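Local coordinates for protein tRNA dimethylallyltransferase (Bacillus halodurans, PDB 3EXA) that probably transfers a dimethylallyl group from dimethylallyl diphosphate to the N6 atom of adenosine 37 in tRNAs that read codons beginning with uridine, at residues T12-T17 with L197-D202; R207-V212 with N266-A271. All coordinates share one frame; numbering follows the deposited sequence.

Interaction 1: residues T12-T17 with L197-D202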
ATOM      1  N   THR A  12      23.423 -18.252 -21.713  1.00 28.16           N
ATOM      2  CA  THR A  12      24.478 -17.472 -22.362  1.00 21.06           C
ATOM      3  C   THR A  12      25.384 -18.365 -23.193  1.00 21.92           C
ATOM      4  O   THR A  12      25.603 -19.525 -22.852  1.00 20.96           O
ATOM      5  CB  THR A  12      25.420 -16.776 -21.346  1.00 28.45           C
ATOM      6  OG1 THR A  12      24.734 -16.548 -20.109  1.00 25.24           O
ATOM      7  CG2 THR A  12      25.923 -15.439 -21.913  1.00 30.93           C
ATOM      8  N   ALA A  13      25.914 -17.800 -24.273  1.00 25.19           N
ATOM      9  CA  ALA A  13      26.841 -18.482 -25.160  1.00 21.62           C
ATOM     10  C   ALA A  13      26.244 -19.469 -26.156  1.00 22.42           C
ATOM     11  O   ALA A  13      26.981 -20.194 -26.823  1.00 19.93           O
ATOM     12  CB  ALA A  13      27.925 -19.167 -24.332  1.00 24.11           C
ATOM     13  N   VAL A  14      24.921 -19.491 -26.278  1.00 25.89           N
ATOM     14  CA  VAL A  14      24.275 -20.397 -27.227  1.00 18.70           C
ATOM     15  C   VAL A  14      24.047 -19.756 -28.595  1.00 18.63           C
ATOM     16  O   VAL A  14      23.419 -20.354 -29.459  1.00 15.19           O
ATOM     17  CB  VAL A  14      22.901 -20.897 -26.712  1.00 20.40           C
ATOM     18  CG1 VAL A  14      23.093 -21.914 -25.606  1.00 19.96           C
ATOM     19  CG2 VAL A  14      22.077 -19.727 -26.212  1.00 20.91           C
ATOM     20  N   GLY A  15      24.529 -18.535 -28.793  1.00 13.75           N
ATOM     21  CA  GLY A  15      24.358 -17.908 -30.093  1.00 17.70           C
ATOM     22  C   GLY A  15      23.037 -17.202 -30.292  1.00 16.92           C
ATOM     23  O   GLY A  15      22.515 -17.145 -31.403  1.00 23.24           O
ATOM     24  N   LYS A  16      22.514 -16.650 -29.207  1.00 16.97           N
ATOM     25  CA  LYS A  16      21.256 -15.934 -29.214  1.00 14.67           C
ATOM     26  C   LYS A  16      21.332 -14.645 -30.039  1.00 23.60           C
ATOM     27  O   LYS A  16      20.355 -14.250 -30.680  1.00 18.56           O
ATOM     28  CB  LYS A  16      20.864 -15.626 -27.776  1.00  4.13           C
ATOM     29  CG  LYS A  16      19.444 -16.016 -27.437  1.00 24.86           C
ATOM     30  CD  LYS A  16      19.301 -16.666 -26.051  1.00 21.37           C
ATOM     31  CE  LYS A  16      19.739 -15.754 -24.920  1.00 27.62           C
ATOM     32  NZ  LYS A  16      21.200 -15.839 -24.666  1.00 23.58           N
ATOM     33  N   THR A  17      22.489 -13.990 -30.040  1.00 25.14           N
ATOM     34  CA  THR A  17      22.634 -12.752 -30.804  1.00 28.14           C
ATOM     35  C   THR A  17      22.588 -12.983 -32.311  1.00 29.16           C
ATOM     36  O   THR A  17      21.725 -12.445 -33.011  1.00 20.60           O
ATOM     37  CB  THR A  17      23.952 -12.028 -30.463  1.00 32.02           C
ATOM     38  OG1 THR A  17      23.928 -11.627 -29.087  1.00 32.60           O
ATOM     39  CG2 THR A  17      24.124 -10.791 -31.344  1.00 26.90           C
ATOM     40  N   LEU A 197      17.033 -21.662 -27.404  1.00 20.83           N
ATOM     41  CA  LEU A 197      18.293 -22.192 -27.916  1.00 14.88           C
ATOM     42  C   LEU A 197      19.031 -22.893 -26.774  1.00 20.08           C
ATOM     43  O   LEU A 197      19.256 -22.298 -25.718  1.00 19.85           O
ATOM     44  CB  LEU A 197      19.149 -21.056 -28.482  1.00 15.55           C
ATOM     45  CG  LEU A 197      18.420 -20.173 -29.510  1.00 16.36           C
ATOM     46  CD1 LEU A 197      19.405 -19.192 -30.135  1.00  6.92           C
ATOM     47  CD2 LEU A 197      17.784 -21.046 -30.583  1.00  4.71           C
ATOM     48  N   THR A 198      19.379 -24.162 -26.987  1.00 25.06           N
ATOM     49  CA  THR A 198      20.075 -24.974 -25.994  1.00 21.19           C
ATOM     50  C   THR A 198      21.333 -25.490 -26.615  1.00 22.24           C
ATOM     51  O   THR A 198      21.639 -25.205 -27.773  1.00 21.66           O
ATOM     52  CB  THR A 198      19.320 -26.254 -25.602  1.00 25.81           C
ATOM     53  OG1 THR A 198      17.926 -26.095 -25.856  1.00 39.46           O
ATOM     54  CG2 THR A 198      19.556 -26.580 -24.136  1.00 28.68           C
HETATM   55  N   MSE A 199      22.021 -26.327 -25.848  1.00 21.83           N
HETATM   56  CA  MSE A 199      23.273 -26.905 -26.292  1.00 25.92           C
HETATM   57  C   MSE A 199      23.705 -27.956 -25.280  1.00 25.26           C
HETATM   58  O   MSE A 199      23.315 -27.900 -24.115  1.00 27.72           O
HETATM   59  CB  MSE A 199      24.308 -25.788 -26.373  1.00 27.42           C
HETATM   60  CG  MSE A 199      25.463 -26.013 -27.321  1.00 30.58           C
HETATM   61 SE   MSE A 199      26.596 -24.417 -27.363  1.00 35.33          SE
HETATM   62  CE  MSE A 199      25.669 -23.393 -28.704  1.00 24.55           C
ATOM     63  N   GLU A 200      24.505 -28.915 -25.733  1.00 29.10           N
ATOM     64  CA  GLU A 200      25.013 -29.978 -24.872  1.00 27.34           C
ATOM     65  C   GLU A 200      25.752 -29.384 -23.669  1.00 28.10           C
ATOM     66  O   GLU A 200      26.475 -28.394 -23.801  1.00 23.05           O
ATOM     67  CB  GLU A 200      25.945 -30.894 -25.678  1.00 26.88           C
ATOM     68  CG  GLU A 200      25.224 -32.051 -26.366  1.00 48.69           C
ATOM     69  CD  GLU A 200      26.016 -32.673 -27.517  1.00 56.19           C
ATOM     70  OE1 GLU A 200      27.245 -32.881 -27.376  1.00 56.76           O
ATOM     71  OE2 GLU A 200      25.397 -32.966 -28.565  1.00 57.12           O
ATOM     72  N   ARG A 201      25.551 -29.998 -22.502  1.00 32.01           N
ATOM     73  CA  ARG A 201      26.146 -29.573 -21.224  1.00 28.59           C
ATOM     74  C   ARG A 201      27.596 -29.108 -21.283  1.00 26.37           C
ATOM     75  O   ARG A 201      27.897 -27.925 -21.104  1.00 19.62           O
ATOM     76  CB  ARG A 201      26.042 -30.722 -20.203  1.00 36.95           C
ATOM     77  CG  ARG A 201      26.399 -30.358 -18.755  1.00 44.77           C
ATOM     78  CD  ARG A 201      25.505 -29.236 -18.207  1.00 54.63           C
ATOM     79  NE  ARG A 201      24.075 -29.565 -18.225  1.00 59.23           N
ATOM     80  CZ  ARG A 201      23.093 -28.699 -17.963  1.00 64.75           C
ATOM     81  NH1 ARG A 201      23.363 -27.435 -17.658  1.00 65.16           N
ATOM     82  NH2 ARG A 201      21.829 -29.093 -18.011  1.00 67.99           N
ATOM     83  N   ASP A 202      28.490 -30.065 -21.513  1.00 24.74           N
ATOM     84  CA  ASP A 202      29.923 -29.810 -21.568  1.00 27.62           C
ATOM     85  C   ASP A 202      30.352 -28.738 -22.559  1.00 28.64           C
ATOM     86  O   ASP A 202      31.253 -27.948 -22.273  1.00 32.52           O
ATOM     87  CB  ASP A 202      30.659 -31.111 -21.874  1.00 33.15           C
ATOM     88  CG  ASP A 202      30.442 -32.161 -20.808  1.00 36.68           C
ATOM     89  OD1 ASP A 202      30.962 -33.284 -20.971  1.00 46.98           O
ATOM     90  OD2 ASP A 202      29.754 -31.862 -19.806  1.00 40.03           O
TER
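Val14, in the P-loop (Walker A) that follows strand 4-9, packs against the end of strand 191-198 and divides its two methyls between Leu197 and Met199. Val14 CG2 is turned to the strand itself, 3.9 Å from Leu197 CB, and the two side chains cross obliquely. Val14 CG1 lies farther along the chain, 4.1 Å from Met199 CB. The first torsion of Val14 (chi1 -74°) sets CG1 anti to its own carbonyl carbon and CG2 between the backbone N and that carbon, which is how one branched residue serves both neighbours.

Leu197 reaches the other way along the loop. Leu197 CD1 lies 3.9 Å from Lys16 CA, against the start of helix 16-25, and is at the same time close to the carbonyl of Gly15, the N-cap residue. At the backbone angles of Gly15 a CB would press against the carbonyl O of the residue before. The ammonium of Lys16 takes no part here; its NZ is hydrogen-bonded to Pro11 O within the loop, which is predicted to bind ATP and probably also binds substrate.

Met199, a selenomethionine, closes the far end. CG is anti to its backbone N, and the chain bends at chi3 (-86°), carrying CE back to the loop backbone. Leu204 of helix 201-218 adds another apolar neighbour to Val14. Side-chain methyls carry the contact, packing on one another and on backbone carbonyls by van der Waals contact alone. They join the P-loop backbone to the neighbouring strand of the parallel sheet, ending with the selenomethionine methyl: Met199 CE lies 3.6 Å from Val14 CA.

Interaction 2: residues R207-V212 with N266-A271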
ATOM      1  N   ARG A 207      32.268 -23.050 -23.503  1.00 19.86           N
ATOM      2  CA  ARG A 207      32.087 -21.777 -24.193  1.00 21.77           C
ATOM      3  C   ARG A 207      31.863 -20.653 -23.184  1.00 14.07           C
ATOM      4  O   ARG A 207      32.162 -19.498 -23.472  1.00  4.24           O
ATOM      5  CB  ARG A 207      30.913 -21.853 -25.182  1.00 21.45           C
ATOM      6  CG  ARG A 207      31.207 -22.626 -26.471  1.00 28.35           C
ATOM      7  CD  ARG A 207      29.909 -22.959 -27.191  1.00 21.92           C
ATOM      8  NE  ARG A 207      29.190 -21.758 -27.587  1.00 38.95           N
ATOM      9  CZ  ARG A 207      29.388 -21.112 -28.731  1.00 45.55           C
ATOM     10  NH1 ARG A 207      30.284 -21.563 -29.595  1.00 47.01           N
ATOM     11  NH2 ARG A 207      28.698 -20.008 -29.007  1.00 51.80           N
ATOM     12  N   ILE A 208      31.348 -21.002 -22.003  1.00 12.52           N
ATOM     13  CA  ILE A 208      31.101 -20.017 -20.960  1.00 11.42           C
ATOM     14  C   ILE A 208      32.427 -19.644 -20.280  1.00 13.78           C
ATOM     15  O   ILE A 208      32.657 -18.476 -19.969  1.00 11.75           O
ATOM     16  CB  ILE A 208      30.062 -20.542 -19.934  1.00 17.89           C
ATOM     17  CG1 ILE A 208      28.679 -20.618 -20.607  1.00 16.24           C
ATOM     18  CG2 ILE A 208      30.017 -19.650 -18.693  1.00  5.82           C
ATOM     19  CD1 ILE A 208      27.592 -21.235 -19.768  1.00  5.80           C
ATOM     20  N   ASN A 209      33.305 -20.625 -20.077  1.00 19.35           N
ATOM     21  CA  ASN A 209      34.599 -20.350 -19.465  1.00 14.40           C
ATOM     22  C   ASN A 209      35.446 -19.497 -20.403  1.00 13.39           C
ATOM     23  O   ASN A 209      36.125 -18.556 -19.977  1.00 14.08           O
ATOM     24  CB  ASN A 209      35.364 -21.636 -19.157  1.00 13.00           C
ATOM     25  CG  ASN A 209      34.641 -22.531 -18.177  1.00  9.22           C
ATOM     26  OD1 ASN A 209      33.997 -22.069 -17.231  1.00 13.69           O
ATOM     27  ND2 ASN A 209      34.759 -23.828 -18.389  1.00 13.67           N
ATOM     28  N   ARG A 210      35.420 -19.830 -21.681  1.00  5.30           N
ATOM     29  CA  ARG A 210      36.185 -19.065 -22.648  1.00 17.91           C
ATOM     30  C   ARG A 210      35.611 -17.642 -22.735  1.00 20.06           C
ATOM     31  O   ARG A 210      36.342 -16.675 -22.945  1.00 20.12           O
ATOM     32  CB  ARG A 210      36.158 -19.760 -24.017  1.00 24.43           C
ATOM     33  CG  ARG A 210      36.695 -18.921 -25.164  1.00 17.06           C
ATOM     34  CD  ARG A 210      38.086 -18.427 -24.867  1.00 23.85           C
ATOM     35  NE  ARG A 210      38.607 -17.617 -25.964  1.00 37.92           N
ATOM     36  CZ  ARG A 210      39.689 -16.854 -25.868  1.00 41.97           C
ATOM     37  NH1 ARG A 210      40.357 -16.800 -24.722  1.00 46.25           N
ATOM     38  NH2 ARG A 210      40.104 -16.151 -26.912  1.00 42.71           N
ATOM     39  N   ARG A 211      34.304 -17.510 -22.562  1.00 21.31           N
ATOM     40  CA  ARG A 211      33.708 -16.188 -22.602  1.00 21.01           C
ATOM     41  C   ARG A 211      34.331 -15.371 -21.470  1.00 21.04           C
ATOM     42  O   ARG A 211      34.659 -14.198 -21.651  1.00 18.85           O
ATOM     43  CB  ARG A 211      32.195 -16.271 -22.411  1.00 27.18           C
ATOM     44  CG  ARG A 211      31.385 -15.393 -23.353  1.00 39.91           C
ATOM     45  CD  ARG A 211      30.610 -14.306 -22.614  1.00 47.31           C
ATOM     46  NE  ARG A 211      30.042 -14.768 -21.345  1.00 54.71           N
ATOM     47  CZ  ARG A 211      28.939 -14.270 -20.788  1.00 59.33           C
ATOM     48  NH1 ARG A 211      28.505 -14.746 -19.627  1.00 49.15           N
ATOM     49  NH2 ARG A 211      28.253 -13.315 -21.406  1.00 52.26           N
ATOM     50  N   VAL A 212      34.509 -15.996 -20.307  1.00 16.89           N
ATOM     51  CA  VAL A 212      35.094 -15.305 -19.153  1.00 17.27           C
ATOM     52  C   VAL A 212      36.523 -14.851 -19.428  1.00 19.14           C
ATOM     53  O   VAL A 212      36.885 -13.697 -19.176  1.00 16.03           O
ATOM     54  CB  VAL A 212      35.081 -16.192 -17.886  1.00 11.98           C
ATOM     55  CG1 VAL A 212      35.831 -15.502 -16.744  1.00  8.01           C
ATOM     56  CG2 VAL A 212      33.659 -16.455 -17.473  1.00 10.24           C
ATOM     57  N   ASN A 266      30.066 -19.104 -11.184  1.00 18.87           N
ATOM     58  CA  ASN A 266      28.782 -18.418 -11.099  1.00 17.60           C
ATOM     59  C   ASN A 266      28.154 -18.265 -12.484  1.00 13.91           C
ATOM     60  O   ASN A 266      26.937 -18.347 -12.616  1.00 16.90           O
ATOM     61  CB  ASN A 266      28.928 -17.034 -10.460  1.00 22.78           C
ATOM     62  CG  ASN A 266      29.422 -17.098  -9.034  1.00 16.01           C
ATOM     63  OD1 ASN A 266      29.196 -18.079  -8.331  1.00 19.45           O
ATOM     64  ND2 ASN A 266      30.093 -16.042  -8.595  1.00 13.96           N
ATOM     65  N   SER A 267      28.972 -18.045 -13.513  1.00  9.89           N
ATOM     66  CA  SER A 267      28.440 -17.897 -14.865  1.00  8.68           C
ATOM     67  C   SER A 267      27.797 -19.196 -15.347  1.00 16.60           C
ATOM     68  O   SER A 267      26.773 -19.173 -16.036  1.00 18.47           O
ATOM     69  CB  SER A 267      29.535 -17.481 -15.854  1.00 17.24           C
ATOM     70  OG  SER A 267      29.937 -16.135 -15.663  1.00 12.96           O
ATOM     71  N   ARG A 268      28.403 -20.328 -14.998  1.00 11.24           N
ATOM     72  CA  ARG A 268      27.860 -21.619 -15.398  1.00 18.55           C
ATOM     73  C   ARG A 268      26.592 -21.914 -14.604  1.00 19.68           C
ATOM     74  O   ARG A 268      25.601 -22.381 -15.163  1.00 14.65           O
ATOM     75  CB  ARG A 268      28.878 -22.742 -15.165  1.00 22.60           C
ATOM     76  CG  ARG A 268      30.105 -22.684 -16.063  1.00 14.14           C
ATOM     77  CD  ARG A 268      30.923 -23.954 -15.885  1.00  9.36           C
ATOM     78  NE  ARG A 268      31.251 -24.191 -14.484  1.00  9.12           N
ATOM     79  CZ  ARG A 268      32.383 -23.803 -13.900  1.00 18.82           C
ATOM     80  NH1 ARG A 268      33.306 -23.157 -14.598  1.00 17.16           N
ATOM     81  NH2 ARG A 268      32.600 -24.069 -12.621  1.00 10.20           N
ATOM     82  N   ARG A 269      26.635 -21.629 -13.303  1.00 23.06           N
ATOM     83  CA  ARG A 269      25.497 -21.849 -12.406  1.00 27.45           C
ATOM     84  C   ARG A 269      24.290 -21.031 -12.845  1.00 27.23           C
ATOM     85  O   ARG A 269      23.144 -21.463 -12.708  1.00 24.47           O
ATOM     86  CB  ARG A 269      25.857 -21.429 -10.979  1.00 29.43           C
ATOM     87  CG  ARG A 269      25.596 -22.469  -9.911  1.00 35.32           C
ATOM     88  CD  ARG A 269      26.806 -23.372  -9.744  1.00 40.40           C
ATOM     89  NE  ARG A 269      27.265 -23.426  -8.359  1.00 47.34           N
ATOM     90  CZ  ARG A 269      27.730 -22.385  -7.673  1.00 51.67           C
ATOM     91  NH1 ARG A 269      28.121 -22.546  -6.416  1.00 52.87           N
ATOM     92  NH2 ARG A 269      27.807 -21.186  -8.237  1.00 54.41           N
ATOM     93  N   TYR A 270      24.560 -19.834 -13.350  1.00 29.85           N
ATOM     94  CA  TYR A 270      23.506 -18.934 -13.794  1.00 29.48           C
ATOM     95  C   TYR A 270      22.898 -19.379 -15.126  1.00 27.26           C
ATOM     96  O   TYR A 270      21.722 -19.131 -15.389  1.00 24.12           O
ATOM     97  CB  TYR A 270      24.063 -17.513 -13.889  1.00 29.94           C
ATOM     98  CG  TYR A 270      23.073 -16.475 -14.354  1.00 33.09           C
ATOM     99  CD1 TYR A 270      22.945 -16.167 -15.707  1.00 32.45           C
ATOM    100  CD2 TYR A 270      22.268 -15.797 -13.442  1.00 39.18           C
ATOM    101  CE1 TYR A 270      22.038 -15.204 -16.142  1.00 38.54           C
ATOM    102  CE2 TYR A 270      21.357 -14.837 -13.863  1.00 41.51           C
ATOM    103  CZ  TYR A 270      21.247 -14.545 -15.211  1.00 41.44           C
ATOM    104  OH  TYR A 270      20.337 -13.604 -15.630  1.00 53.32           O
ATOM    105  N   ALA A 271      23.697 -20.037 -15.964  1.00 23.80           N
ATOM    106  CA  ALA A 271      23.199 -20.524 -17.245  1.00 22.78           C
ATOM    107  C   ALA A 271      22.256 -21.687 -16.948  1.00 24.72           C
ATOM    108  O   ALA A 271      21.148 -21.757 -17.480  1.00 18.65           O
ATOM    109  CB  ALA A 271      24.357 -21.000 -18.130  1.00 14.45           C
TER
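Ile208 packs on Ser267 and Ala271 where the axes of segments 207-212 and 266-271, on helices 201-218 and 256-279, come within 9.7 Å of each other, at 136°. Its two ends divide the work. Ile208 CG2, anti to the backbone N, meets Ser267 CB at 3.6 Å and also approaches Arg268 CG, whereas the extended CG1 branch places Ile208 CD1 3.6 Å from Ala271 CB. Val212 CG2 continues this buried strip more distantly, 4.2 Å from Ser267 OG, a hydroxyl already hydrogen-bonded to Leu263 O in its own helix.

Beside this close apolar row the contact becomes polar and more exposed. Asn209 and Arg268 both leave their helices alongside the interface and come together where Arg268 NH1 donates to Asn209 OD1 at 2.9 Å, with an N-H...O angle of 143°. The oxygen lies at the guanidinium edge, in its plane, while the amide plane is turned 77° from that group. The donor is tilted slightly from the plane of the amide carbonyl.

The neutral amide brings no counter-charge, so the bond is a charge-assisted hydrogen bond and not a salt bridge; its dipole probably helps to stabilise the guanidinium and to hold both side chains in place.

In the fold
Helix 201-218 joins the two contacts, whose centres are about 11 Å apart on the same side of the chain's centre. The segment 197-202 runs from the end of strand 191-198, in the parallel sheet, into the start of that helix; the middle of the helix supplies one half of interaction 2, with helix 256-279 the other. Along the chain, interaction 1 closes before interaction 2 opens. They also meet directly: Arg207 NH2 probably hydrogen-bonds Ala13 O at 2.8 Å, and Arg207 CD packs against Met199 SE. The P-loop is thereby linked through one helix to helix 256-279, whose final turns lie in a region that probably contacts substrate tRNA.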